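Local coordinates for protein hydroxylacyl-CoA dehydrogenase (PDB 5BKA) that is a noncanonical NTF2-like (SnoaL-like) superfamily protein that probably takes part in the biosynthesis of the polyketide actinorhodin in Streptomyces coelicolor, at residues 13-18 and 121-125; 33-39 and 54-59; 76-82 and 97-103. All coordinates share one frame. Residue numbers count along the deposited sequence, not the author numbering.

Contact 1. Residues 13-18 and 121-125; sequences EVLSFY and DVLVR
Helix-on-sheet packing is the essence of this contact, in which the N-terminal helix 10-26 lies across the end of strand 112-124 as expected of an NTF2-like fold. Segment 13-18 is regular helix, with F17 N bonded to E13 O (2.9 Å) and Y18 N to V14 O (2.8 Å). Segment 121-125 is extended through V124 and leaves the strand at R125. The short axes approach to 11.9 Å with their directions at 110°, so the helix crosses steeply; V14 lies nearest L123 (CA to CA 8.9 Å) and Y18 nearest D121 (10.8 Å). Strand alternation turns D121 and L123 toward the helix and V122 away. L123 (m, t) is the apolar centre: its CD1 meets CG1 of V14 at 4.0 Å, and its CD2 meets CE2 of F17, a t rotamer, at 3.7 Å. At one end of this centre Y18, with chi1 m, brings its OH to 2.6 Å from OD2 of D121, a weak hydrogen bond; the same carboxylate oxygen is salt-bridged to R136 on the adjoining strand. At the other end an extended E13 (t, t) reaches R125, whose side chain folds back through p values of chi2 and chi3. The pairing is bidentate and near the guanidinium plane, R125 NH2 to E13 OE1 at 3.1 Å and R125 NH1 to E13 OE2 at 2.9 Å, while NH1 also bonds G129 O in the loop that follows. The principle is an apolar leucine contact flanked by polar pairs, in which directional charge pairing ties the helix to the strand's exit.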
loop_
_atom_site.group_PDB
_atom_site.type_symbol
_atom_site.label_atom_id
_atom_site.label_comp_id
_atom_site.label_asym_id
_atom_site.label_seq_id
_atom_site.Cartn_x
_atom_site.Cartn_y
_atom_site.Cartn_z
ATOM N N GLU B 13 0.223 14.265 2.149
ATOM C CA GLU B 13 -0.911 14.660 2.979
ATOM C C GLU B 13 -2.160 13.852 2.643
ATOM O O GLU B 13 -2.932 13.486 3.539
ATOM C CB GLU B 13 -1.178 16.156 2.811
ATOM C CG GLU B 13 -2.201 16.725 3.779
ATOM C CD GLU B 13 -2.622 18.136 3.413
ATOM O OE1 GLU B 13 -2.113 18.667 2.403
ATOM O OE2 GLU B 13 -3.465 18.714 4.133
ATOM N N VAL B 14 -2.381 13.566 1.357
ATOM C CA VAL B 14 -3.544 12.773 0.968
ATOM C C VAL B 14 -3.386 11.327 1.428
ATOM O O VAL B 14 -4.336 10.713 1.928
ATOM C CB VAL B 14 -3.777 12.869 -0.551
ATOM C CG1 VAL B 14 -4.841 11.875 -0.996
ATOM C CG2 VAL B 14 -4.182 14.285 -0.934
ATOM N N LEU B 15 -2.184 10.763 1.270
ATOM C CA LEU B 15 -1.933 9.402 1.740
ATOM C C LEU B 15 -2.165 9.282 3.241
ATOM O O LEU B 15 -2.777 8.314 3.707
ATOM C CB LEU B 15 -0.508 8.977 1.387
ATOM C CG LEU B 15 -0.190 8.699 -0.083
ATOM C CD1 LEU B 15 1.211 8.116 -0.218
ATOM C CD2 LEU B 15 -1.222 7.764 -0.695
ATOM N N SER B 16 -1.668 10.252 4.014
ATOM C CA SER B 16 -1.912 10.264 5.453
ATOM C C SER B 16 -3.400 10.386 5.754
ATOM O O SER B 16 -3.926 9.702 6.641
ATOM C CB SER B 16 -1.134 11.405 6.108
ATOM O OG SER B 16 -1.390 11.459 7.500
ATOM N N PHE B 17 -4.088 11.286 5.047
ATOM C CA PHE B 17 -5.536 11.414 5.181
ATOM C C PHE B 17 -6.224 10.070 4.966
ATOM O O PHE B 17 -7.092 9.671 5.749
ATOM C CB PHE B 17 -6.053 12.461 4.191
ATOM C CG PHE B 17 -7.548 12.617 4.188
ATOM C CD1 PHE B 17 -8.183 13.364 5.167
ATOM C CD2 PHE B 17 -8.317 12.028 3.197
ATOM C CE1 PHE B 17 -9.558 13.513 5.163
ATOM C CE2 PHE B 17 -9.692 12.174 3.187
ATOM C CZ PHE B 17 -10.313 12.918 4.172
ATOM N N TYR B 18 -5.835 9.352 3.909
ATOM C CA TYR B 18 -6.430 8.047 3.635
ATOM C C TYR B 18 -6.067 7.031 4.712
ATOM O O TYR B 18 -6.884 6.172 5.063
ATOM C CB TYR B 18 -5.985 7.543 2.263
ATOM C CG TYR B 18 -6.679 8.210 1.099
ATOM C CD1 TYR B 18 -7.916 8.820 1.259
ATOM C CD2 TYR B 18 -6.098 8.225 -0.162
ATOM C CE1 TYR B 18 -8.551 9.430 0.196
ATOM C CE2 TYR B 18 -6.727 8.830 -1.230
ATOM C CZ TYR B 18 -7.953 9.431 -1.045
ATOM O OH TYR B 18 -8.582 10.036 -2.109
ATOM N N ASP B 121 -12.433 10.171 -5.802
ATOM C CA ASP B 121 -12.637 11.088 -4.693
ATOM C C ASP B 121 -12.550 12.532 -5.165
ATOM O O ASP B 121 -11.813 12.851 -6.103
ATOM C CB ASP B 121 -11.602 10.858 -3.588
ATOM C CG ASP B 121 -11.954 9.692 -2.686
ATOM O OD1 ASP B 121 -13.082 9.170 -2.792
ATOM O OD2 ASP B 121 -11.098 9.302 -1.864
ATOM N N VAL B 122 -13.306 13.399 -4.493
ATOM C CA VAL B 122 -13.190 14.843 -4.644
ATOM C C VAL B 122 -12.853 15.419 -3.271
ATOM O O VAL B 122 -13.669 15.343 -2.344
ATOM C CB VAL B 122 -14.477 15.463 -5.210
ATOM C CG1 VAL B 122 -14.329 16.978 -5.305
ATOM C CG2 VAL B 122 -14.803 14.874 -6.567
ATOM N N LEU B 123 -11.651 15.984 -3.150
ATOM C CA LEU B 123 -11.119 16.508 -1.900
ATOM C C LEU B 123 -11.176 18.029 -1.911
ATOM O O LEU B 123 -10.936 18.654 -2.947
ATOM C CB LEU B 123 -9.688 16.026 -1.681
ATOM C CG LEU B 123 -9.524 14.541 -1.346
ATOM C CD1 LEU B 123 -8.105 14.069 -1.617
ATOM C CD2 LEU B 123 -9.911 14.283 0.100
ATOM N N VAL B 124 -11.465 18.625 -0.754
ATOM C CA VAL B 124 -11.482 20.075 -0.632
ATOM C C VAL B 124 -10.661 20.501 0.576
ATOM O O VAL B 124 -10.404 19.728 1.501
ATOM C CB VAL B 124 -12.912 20.652 -0.518
ATOM C CG1 VAL B 124 -13.711 20.394 -1.783
ATOM C CG2 VAL B 124 -13.627 20.098 0.705
ATOM N N ARG B 125 -10.249 21.771 0.539
ATOM C CA ARG B 125 -9.329 22.327 1.512
ATOM C C ARG B 125 -10.145 23.210 2.466
ATOM O O ARG B 125 -10.692 22.697 3.450
ATOM C CB ARG B 125 -8.213 23.066 0.764
ATOM C CG ARG B 125 -7.305 23.985 1.543
ATOM C CD ARG B 125 -6.266 23.225 2.310
ATOM N NE ARG B 125 -5.293 22.574 1.441
ATOM C CZ ARG B 125 -4.476 21.618 1.865
ATOM N NH1 ARG B 125 -4.528 21.249 3.130
ATOM N NH2 ARG B 125 -3.602 21.049 1.049
#

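Contact 2. Residues 33-39 and 54-59; sequences YAATFTE and TRAGIT
I58 is the apolar centre, a side chain of helix 54-67 (m, t) that meets three residues around the end of helix 30-35. Its CD1 sits over the face of the F37 ring, 3.9 Å from the centroid and 20° off the normal, a CH-pi contact whose nearest pair is CD1 to F37 CD2 at 3.6 Å. Its CG2 lies 4.3 Å from A34 CB and from Y33 CE2 at the ring edge. The contact thus joins the end of one helix to the start of the other beside strand 41-44 of the SnoaL-like domain, where Y33 and I58 both touch F43. The small A34 permits close approach: its CA is 5.1 Å from that of R55, its CB 4.0 Å from R55 CB and 3.7 Å from T59 OG1. T36 N and T36 OG1 both bond Y33 O (3.1 and 2.6 Å), and the chain extends through F37 and T38 before turning at E39. Outward, R55, chi1 m and then extended, hydrogen-bonds to the backbone of this bend: F37 O accepts from NE (3.0 Å) and NH2 (2.7 Å). E39 OE2 stands 3.4 Å from R55 NH1, well out of the guanidinium plane, a salt bridge of charge alone. At the polar edge T54 CA lies 3.3 Å from E39 O, a CA-H...O contact. T54 OG1 accepts from G57 N (3.3 Å) in an ST motif. Chemically, an arginine donating twice to one carbonyl just after helix 30-35 fixes the junction above the I58-F37 contact.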
loop_
_atom_site.group_PDB
_atom_site.type_symbol
_atom_site.label_atom_id
_atom_site.label_comp_id
_atom_site.label_asym_id
_atom_site.label_seq_id
_atom_site.Cartn_x
_atom_site.Cartn_y
_atom_site.Cartn_z
ATOM N N TYR B 33 -15.320 8.125 10.385
ATOM C CA TYR B 33 -15.105 8.041 8.945
ATOM C C TYR B 33 -15.943 9.080 8.212
ATOM O O TYR B 33 -15.447 9.782 7.323
ATOM C CB TYR B 33 -15.431 6.630 8.453
ATOM C CG TYR B 33 -15.426 6.464 6.949
ATOM C CD1 TYR B 33 -14.241 6.249 6.258
ATOM C CD2 TYR B 33 -16.609 6.509 6.222
ATOM C CE1 TYR B 33 -14.235 6.089 4.882
ATOM C CE2 TYR B 33 -16.612 6.350 4.849
ATOM C CZ TYR B 33 -15.424 6.141 4.184
ATOM O OH TYR B 33 -15.426 5.982 2.817
ATOM N N ALA B 34 -17.224 9.189 8.574
ATOM C CA ALA B 34 -18.083 10.202 7.967
ATOM C C ALA B 34 -17.592 11.610 8.276
ATOM O O ALA B 34 -17.840 12.537 7.496
ATOM C CB ALA B 34 -19.525 10.024 8.445
ATOM N N ALA B 35 -16.907 11.793 9.408
ATOM C CA ALA B 35 -16.387 13.107 9.765
ATOM C C ALA B 35 -15.270 13.569 8.837
ATOM O O ALA B 35 -14.963 14.765 8.809
ATOM C CB ALA B 35 -15.893 13.102 11.212
ATOM N N THR B 36 -14.656 12.658 8.080
ATOM C CA THR B 36 -13.668 13.047 7.081
ATOM C C THR B 36 -14.308 13.533 5.788
ATOM O O THR B 36 -13.588 13.963 4.880
ATOM C CB THR B 36 -12.722 11.879 6.781
ATOM O OG1 THR B 36 -13.433 10.853 6.075
ATOM C CG2 THR B 36 -12.157 11.302 8.070
ATOM N N PHE B 37 -15.631 13.481 5.694
ATOM C CA PHE B 37 -16.398 14.023 4.583
ATOM C C PHE B 37 -16.884 15.429 4.908
ATOM O O PHE B 37 -16.938 15.843 6.069
ATOM C CB PHE B 37 -17.614 13.144 4.277
ATOM C CG PHE B 37 -17.305 11.912 3.481
ATOM C CD1 PHE B 37 -16.687 10.824 4.073
ATOM C CD2 PHE B 37 -17.664 11.828 2.146
ATOM C CE1 PHE B 37 -16.415 9.682 3.342
ATOM C CE2 PHE B 37 -17.397 10.690 1.411
ATOM C CZ PHE B 37 -16.773 9.615 2.010
ATOM N N THR B 38 -17.245 16.163 3.860
ATOM C CA THR B 38 -17.990 17.395 4.063
ATOM C C THR B 38 -19.369 17.062 4.629
ATOM O O THR B 38 -19.847 15.927 4.540
ATOM C CB THR B 38 -18.132 18.173 2.754
ATOM O OG1 THR B 38 -18.570 17.289 1.714
ATOM C CG2 THR B 38 -16.804 18.799 2.356
ATOM N N GLU B 39 -20.014 18.070 5.223
ATOM C CA GLU B 39 -21.311 17.829 5.844
ATOM C C GLU B 39 -22.394 17.512 4.820
ATOM O O GLU B 39 -23.405 16.900 5.176
ATOM C CB GLU B 39 -21.726 19.026 6.702
ATOM C CG GLU B 39 -21.215 18.944 8.133
ATOM C CD GLU B 39 -22.205 18.270 9.067
ATOM O OE1 GLU B 39 -23.216 17.728 8.572
ATOM O OE2 GLU B 39 -21.967 18.272 10.294
ATOM N N THR B 54 -24.872 13.456 3.164
ATOM C CA THR B 54 -24.616 13.946 4.518
ATOM C C THR B 54 -23.970 12.886 5.404
ATOM O O THR B 54 -24.044 11.687 5.115
ATOM C CB THR B 54 -25.900 14.463 5.182
ATOM O OG1 THR B 54 -26.721 13.355 5.575
ATOM C CG2 THR B 54 -26.679 15.375 4.239
ATOM N N ARG B 55 -23.318 13.334 6.480
ATOM C CA ARG B 55 -22.616 12.418 7.375
ATOM C C ARG B 55 -23.567 11.402 7.994
ATOM O O ARG B 55 -23.224 10.222 8.128
ATOM C CB ARG B 55 -21.879 13.211 8.455
ATOM C CG ARG B 55 -20.717 14.012 7.895
ATOM C CD ARG B 55 -20.002 14.825 8.958
ATOM N NE ARG B 55 -18.917 15.607 8.371
ATOM C CZ ARG B 55 -18.350 16.659 8.950
ATOM N NH1 ARG B 55 -18.761 17.063 10.145
ATOM N NH2 ARG B 55 -17.369 17.306 8.335
ATOM N N ALA B 56 -24.759 11.847 8.397
ATOM C CA ALA B 56 -25.736 10.924 8.965
ATOM C C ALA B 56 -26.158 9.875 7.942
ATOM O O ALA B 56 -26.331 8.699 8.282
ATOM C CB ALA B 56 -26.951 11.694 9.480
ATOM N N GLY B 57 -26.342 10.289 6.686
ATOM C CA GLY B 57 -26.663 9.332 5.639
ATOM C C GLY B 57 -25.532 8.359 5.372
ATOM O O GLY B 57 -25.765 7.168 5.147
ATOM N N ILE B 58 -24.292 8.849 5.381
ATOM C CA ILE B 58 -23.141 7.976 5.181
ATOM C C ILE B 58 -23.015 6.994 6.339
ATOM O O ILE B 58 -22.761 5.800 6.135
ATOM C CB ILE B 58 -21.859 8.807 4.995
ATOM C CG1 ILE B 58 -21.962 9.652 3.727
ATOM C CG2 ILE B 58 -20.634 7.900 4.932
ATOM C CD1 ILE B 58 -20.814 10.611 3.526
ATOM N N THR B 59 -23.199 7.481 7.572
ATOM C CA THR B 59 -23.174 6.589 8.728
ATOM C C THR B 59 -24.221 5.488 8.607
ATOM O O THR B 59 -23.927 4.317 8.869
ATOM C CB THR B 59 -23.382 7.385 10.016
ATOM O OG1 THR B 59 -22.297 8.302 10.202
ATOM C CG2 THR B 59 -23.520 6.455 11.215
#

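Contact 3. Residues 76-82 and 97-103; sequences RRHWFDH and SYCLVLT
Two neighbouring hairpin strands run antiparallel here, their short axes 4.5 Å apart at closest and their directions at 150°, a clear twist. Hydrogen-bonded pairs R77-L102, W79-L100 and D81-Y98 (CA to CA 4.9, 5.2 and 4.9 Å) alternate with non-hydrogen-bonded pairs R76-T103, H78-V101 and F80-C99 (4.7, 4.7 and 4.5 Å). Each hydrogen-bonded pair is doubled: R77 N to L102 O 3.0 Å and L102 N to R77 O 2.8 Å; W79 N to L100 O 3.0 Å and L100 N to W79 O 2.9 Å; D81 N to Y98 O 3.0 Å and Y98 N to D81 O 2.8 Å. H82, beyond the last regular pair, takes a left-handed conformation (56/50) within a strand that continues.

The face of H78 and F80 receives helix 10-26. C99 SG lies 3.8 Å from F80 CE1, a sulfur-aromatic contact, and V101 CG1 is 3.5 Å from R76 CZ. On the other face W79 CD1 meets L102 CD1 at 4.1 Å. The chemistry implies that the face of W79, Y98, L100 and L102 packs mainly on neighbouring subunits, although F80 too reaches H82 of the second subunit.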
loop_
_atom_site.group_PDB
_atom_site.type_symbol
_atom_site.label_atom_id
_atom_site.label_comp_id
_atom_site.label_asym_id
_atom_site.label_seq_id
_atom_site.Cartn_x
_atom_site.Cartn_y
_atom_site.Cartn_z
ATOM N N ARG B 76 -12.564 -6.462 8.444
ATOM C CA ARG B 76 -12.392 -5.992 7.080
ATOM C C ARG B 76 -11.219 -5.023 6.999
ATOM O O ARG B 76 -10.912 -4.310 7.955
ATOM C CB ARG B 76 -13.666 -5.323 6.555
ATOM C CG ARG B 76 -14.801 -6.303 6.279
ATOM C CD ARG B 76 -15.743 -5.761 5.215
ATOM N NE ARG B 76 -15.952 -6.716 4.131
ATOM C CZ ARG B 76 -16.357 -6.384 2.908
ATOM N NH1 ARG B 76 -16.597 -5.116 2.609
ATOM N NH2 ARG B 76 -16.521 -7.321 1.985
ATOM N N ARG B 77 -10.557 -5.011 5.842
ATOM C CA ARG B 77 -9.459 -4.090 5.583
ATOM C C ARG B 77 -9.597 -3.558 4.166
ATOM O O ARG B 77 -9.706 -4.340 3.216
ATOM C CB ARG B 77 -8.097 -4.774 5.759
ATOM C CG ARG B 77 -7.843 -5.334 7.152
ATOM C CD ARG B 77 -7.607 -4.228 8.173
ATOM N NE ARG B 77 -7.454 -4.765 9.521
ATOM C CZ ARG B 77 -7.660 -4.070 10.635
ATOM N NH1 ARG B 77 -8.027 -2.797 10.572
ATOM N NH2 ARG B 77 -7.494 -4.649 11.816
ATOM N N HIS B 78 -9.594 -2.237 4.031
ATOM C CA HIS B 78 -9.709 -1.570 2.739
ATOM C C HIS B 78 -8.336 -1.019 2.364
ATOM O O HIS B 78 -7.962 0.081 2.779
ATOM C CB HIS B 78 -10.756 -0.463 2.792
ATOM C CG HIS B 78 -12.158 -0.961 2.956
ATOM N ND1 HIS B 78 -12.622 -1.504 4.134
ATOM C CD2 HIS B 78 -13.200 -0.992 2.091
ATOM C CE1 HIS B 78 -13.889 -1.852 3.988
ATOM N NE2 HIS B 78 -14.263 -1.552 2.757
ATOM N N TRP B 79 -7.596 -1.784 1.565
ATOM C CA TRP B 79 -6.277 -1.370 1.108
ATOM C C TRP B 79 -6.397 -0.405 -0.065
ATOM O O TRP B 79 -7.254 -0.574 -0.933
ATOM C CB TRP B 79 -5.452 -2.592 0.694
ATOM C CG TRP B 79 -4.820 -3.303 1.848
ATOM C CD1 TRP B 79 -5.432 -3.703 2.999
ATOM C CD2 TRP B 79 -3.449 -3.696 1.964
ATOM N NE1 TRP B 79 -4.526 -4.320 3.825
ATOM C CE2 TRP B 79 -3.301 -4.328 3.214
ATOM C CE3 TRP B 79 -2.331 -3.576 1.131
ATOM C CZ2 TRP B 79 -2.081 -4.834 3.655
ATOM C CZ3 TRP B 79 -1.119 -4.078 1.571
ATOM C CH2 TRP B 79 -1.004 -4.700 2.821
ATOM N N PHE B 80 -5.544 0.616 -0.078
ATOM C CA PHE B 80 -5.457 1.567 -1.177
ATOM C C PHE B 80 -4.113 1.431 -1.882
ATOM O O PHE B 80 -3.137 0.939 -1.310
ATOM C CB PHE B 80 -5.627 3.010 -0.683
ATOM C CG PHE B 80 -7.058 3.455 -0.556
ATOM C CD1 PHE B 80 -8.070 2.542 -0.303
ATOM C CD2 PHE B 80 -7.389 4.795 -0.678
ATOM C CE1 PHE B 80 -9.384 2.959 -0.180
ATOM C CE2 PHE B 80 -8.700 5.218 -0.557
ATOM C CZ PHE B 80 -9.699 4.297 -0.308
ATOM N N ASP B 81 -4.066 1.883 -3.136
ATOM C CA ASP B 81 -2.821 1.858 -3.893
ATOM C C ASP B 81 -2.909 2.812 -5.074
ATOM O O ASP B 81 -3.990 3.047 -5.622
ATOM C CB ASP B 81 -2.496 0.450 -4.400
ATOM C CG ASP B 81 -1.005 0.212 -4.547
ATOM O OD1 ASP B 81 -0.310 0.162 -3.513
ATOM O OD2 ASP B 81 -0.528 0.078 -5.693
ATOM N N HIS B 82 -1.746 3.338 -5.467
ATOM C CA HIS B 82 -1.590 4.133 -6.687
ATOM C C HIS B 82 -2.540 5.329 -6.713
ATOM O O HIS B 82 -3.260 5.560 -7.686
ATOM C CB HIS B 82 -1.771 3.261 -7.932
ATOM C CG HIS B 82 -0.582 2.409 -8.246
ATOM N ND1 HIS B 82 0.711 2.813 -7.993
ATOM C CD2 HIS B 82 -0.490 1.173 -8.793
ATOM C CE1 HIS B 82 1.549 1.863 -8.371
ATOM N NE2 HIS B 82 0.845 0.856 -8.857
ATOM N N SER B 97 -7.852 6.161 -6.780
ATOM C CA SER B 97 -7.014 5.157 -6.143
ATOM C C SER B 97 -7.562 3.766 -6.416
ATOM O O SER B 97 -8.766 3.581 -6.611
ATOM C CB SER B 97 -6.918 5.377 -4.626
ATOM O OG SER B 97 -6.533 6.706 -4.326
ATOM N N TYR B 98 -6.660 2.791 -6.435
ATOM C CA TYR B 98 -7.061 1.397 -6.374
ATOM C C TYR B 98 -7.471 1.061 -4.949
ATOM O O TYR B 98 -6.925 1.602 -3.983
ATOM C CB TYR B 98 -5.920 0.471 -6.803
ATOM C CG TYR B 98 -5.462 0.607 -8.239
ATOM C CD1 TYR B 98 -6.170 1.372 -9.156
ATOM C CD2 TYR B 98 -4.310 -0.035 -8.675
ATOM C CE1 TYR B 98 -5.743 1.491 -10.467
ATOM C CE2 TYR B 98 -3.876 0.079 -9.977
ATOM C CZ TYR B 98 -4.594 0.840 -10.871
ATOM O OH TYR B 98 -4.155 0.948 -12.168
ATOM N N CYS B 99 -8.430 0.153 -4.817
ATOM C CA CYS B 99 -8.791 -0.362 -3.506
ATOM C C CYS B 99 -9.063 -1.854 -3.605
ATOM O O CYS B 99 -9.691 -2.320 -4.559
ATOM C CB CYS B 99 -10.019 0.359 -2.927
ATOM S SG CYS B 99 -10.683 -0.376 -1.404
ATOM N N LEU B 100 -8.598 -2.594 -2.604
ATOM C CA LEU B 100 -8.797 -4.035 -2.519
ATOM C C LEU B 100 -9.311 -4.348 -1.124
ATOM O O LEU B 100 -8.654 -4.020 -0.128
ATOM C CB LEU B 100 -7.503 -4.806 -2.808
ATOM C CG LEU B 100 -7.562 -6.334 -2.668
ATOM C CD1 LEU B 100 -8.536 -6.950 -3.667
ATOM C CD2 LEU B 100 -6.177 -6.948 -2.823
ATOM N N VAL B 101 -10.478 -4.971 -1.052
ATOM C CA VAL B 101 -11.112 -5.280 0.222
ATOM C C VAL B 101 -10.653 -6.656 0.681
ATOM O O VAL B 101 -10.682 -7.624 -0.088
ATOM C CB VAL B 101 -12.643 -5.217 0.104
ATOM C CG1 VAL B 101 -13.292 -5.530 1.444
ATOM C CG2 VAL B 101 -13.076 -3.848 -0.400
ATOM N N LEU B 102 -10.217 -6.736 1.932
ATOM C CA LEU B 102 -9.861 -7.990 2.577
ATOM C C LEU B 102 -10.931 -8.316 3.609
ATOM O O LEU B 102 -11.359 -7.435 4.361
ATOM C CB LEU B 102 -8.488 -7.896 3.249
ATOM C CG LEU B 102 -7.225 -8.138 2.416
ATOM C CD1 LEU B 102 -7.047 -7.086 1.328
ATOM C CD2 LEU B 102 -6.003 -8.178 3.324
ATOM N N THR B 103 -11.377 -9.568 3.628
ATOM C CA THR B 103 -12.305 -10.057 4.643
ATOM C C THR B 103 -11.594 -11.155 5.421
ATOM O O THR B 103 -11.334 -12.237 4.882
ATOM C CB THR B 103 -13.601 -10.565 4.013
ATOM O OG1 THR B 103 -14.221 -9.503 3.278
ATOM C CG2 THR B 103 -14.562 -11.059 5.086
#

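How the contacts relate
The three contacts sample one SnoaL-like domain. Contact 1 joins the N-terminal helix to a strand 103 residues further on, and so encloses the other two, which follow in series, contact 2 first. Its centre lies 15 Å from that of contact 2 and 16 Å from that of contact 3, while contacts 2 and 3 are 20 Å apart on opposite sides of the chain's centre and do not touch. Contact 1 bridges them: F17 CZ reaches T36 O at 3.5 Å, and Y18 packs edge-to-face on F80. Contacts 1 and 3 share the sheet through adjacent strands 112-124 and 93-105. The series runs from the helix 30-35/54-67 junction, which no other chain touches, to the subunit interface of contact 3.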